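Side-chain contact in putative uncharacterized protein (Ustilago maydis, PDB 4GNX), which is probably the smallest subunit of replication protein A, an OB-fold chain of the trimeric complex that binds single-stranded DNA: residues Pro6-Asn9 against Ser10-Gly14. Sequence-based numbering, arbitrary orientation.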
loop_
_atom_site.group_PDB
_atom_site.type_symbol
_atom_site.label_atom_id
_atom_site.label_comp_id
_atom_site.label_asym_id
_atom_site.label_seq_id
_atom_site.Cartn_x
_atom_site.Cartn_y
_atom_site.Cartn_z
ATOM N N PRO A 6 -17.251 -5.008 -19.171
ATOM C CA PRO A 6 -16.633 -5.811 -18.108
ATOM C C PRO A 6 -15.236 -6.350 -18.433
ATOM O O PRO A 6 -14.991 -6.815 -19.556
ATOM C CB PRO A 6 -17.622 -6.990 -17.926
ATOM C CG PRO A 6 -18.585 -6.889 -19.052
ATOM C CD PRO A 6 -18.639 -5.435 -19.408
ATOM N N LEU A 7 -14.346 -6.298 -17.441
ATOM C CA LEU A 7 -13.036 -6.964 -17.502
ATOM C C LEU A 7 -13.262 -8.343 -16.997
ATOM O O LEU A 7 -13.601 -8.518 -15.827
ATOM C CB LEU A 7 -12.038 -6.283 -16.570
ATOM C CG LEU A 7 -10.560 -6.560 -16.783
ATOM C CD1 LEU A 7 -10.092 -6.093 -18.160
ATOM C CD2 LEU A 7 -9.762 -5.898 -15.674
ATOM N N ILE A 8 -13.088 -9.339 -17.849
ATOM C CA ILE A 8 -13.463 -10.678 -17.432
ATOM C C ILE A 8 -12.345 -11.702 -17.630
ATOM O O ILE A 8 -11.340 -11.424 -18.287
ATOM C CB ILE A 8 -14.812 -11.120 -18.080
ATOM C CG1 ILE A 8 -14.623 -11.478 -19.548
ATOM C CG2 ILE A 8 -15.885 -10.046 -17.896
ATOM C CD1 ILE A 8 -15.511 -12.609 -19.989
ATOM N N ASN A 9 -12.508 -12.859 -16.999
ATOM C CA ASN A 9 -11.665 -13.992 -17.260
ATOM C C ASN A 9 -12.492 -15.036 -18.012
ATOM O O ASN A 9 -13.653 -14.777 -18.347
ATOM C CB ASN A 9 -11.039 -14.521 -15.960
ATOM C CG ASN A 9 -12.067 -14.902 -14.888
ATOM O OD1 ASN A 9 -11.819 -14.691 -13.703
ATOM N ND2 ASN A 9 -13.188 -15.511 -15.288
ATOM N N SER A 10 -11.906 -16.199 -18.289
ATOM C CA SER A 10 -12.543 -17.169 -19.168
ATOM C C SER A 10 -13.825 -17.777 -18.561
ATOM O O SER A 10 -14.737 -18.204 -19.285
ATOM C CB SER A 10 -11.548 -18.263 -19.560
ATOM O OG SER A 10 -10.981 -18.912 -18.429
ATOM N N SER A 11 -13.908 -17.791 -17.236
ATOM C CA SER A 11 -15.008 -18.451 -16.581
ATOM C C SER A 11 -16.251 -17.579 -16.588
ATOM O O SER A 11 -17.345 -18.059 -16.363
ATOM C CB SER A 11 -14.632 -18.835 -15.162
ATOM O OG SER A 11 -15.120 -17.856 -14.281
ATOM N N MET A 12 -16.083 -16.302 -16.861
ATOM C CA MET A 12 -17.205 -15.387 -16.914
ATOM C C MET A 12 -17.839 -15.295 -18.298
ATOM O O MET A 12 -18.863 -14.651 -18.475
ATOM C CB MET A 12 -16.784 -14.009 -16.428
ATOM C CG MET A 12 -16.410 -14.013 -14.956
ATOM S SD MET A 12 -15.566 -12.538 -14.342
ATOM C CE MET A 12 -16.828 -11.272 -14.514
ATOM N N LEU A 13 -17.249 -15.951 -19.286
ATOM C CA LEU A 13 -17.796 -15.886 -20.640
ATOM C C LEU A 13 -19.285 -16.188 -20.698
ATOM O O LEU A 13 -20.031 -15.405 -21.262
ATOM C CB LEU A 13 -17.045 -16.812 -21.592
ATOM C CG LEU A 13 -15.583 -16.426 -21.806
ATOM C CD1 LEU A 13 -14.887 -17.573 -22.492
ATOM C CD2 LEU A 13 -15.421 -15.154 -22.616
ATOM N N GLY A 14 -19.711 -17.297 -20.094
ATOM C CA GLY A 14 -21.122 -17.672 -20.050
ATOM C C GLY A 14 -22.075 -16.545 -19.687
ATOM O O GLY A 14 -23.186 -16.477 -20.212
#
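The side-chain amide of Asn-9 stands between Met-12 and Ser-11. The thioether of Met-12 lies over one face, SD above the group and CG on the same side nearer one end; the backbone N and OG of Ser-11 approach that end of the amide near its edge, tilted toward the other face. Met-12 N donates to Asn-9 O at 3.2 Å from well above that carbonyl plane, with an N-H...O angle of 151°, and so closes a type I beta turn with Ser-10 and Ser-11 at its corners. A weak Leu-13 N to Ser-10 O bond continues the turn. Ile-8 reaches the residues on the far side of the turn with two branches: CG2 meets Met-12 CE at 3.7 Å, brought back over Ile-8 by the bend at chi3 (65°), while CD1 meets Leu-13 CD2 at 3.7 Å, the two side chains crossing nearly at right angles. Asp-41 accepts a hydrogen bond from Ser-10 OG. The turn follows the short, weakly bonded strand 7-8, which lies parallel to strand 20-31, with Pro-6 and Ile-8 both hydrogen-bonded through their backbones to Arg-22. It leads into the loop before strand 20-31 of the OB fold, with Val-100 of helix 93-104 against Asn-9 and Met-12.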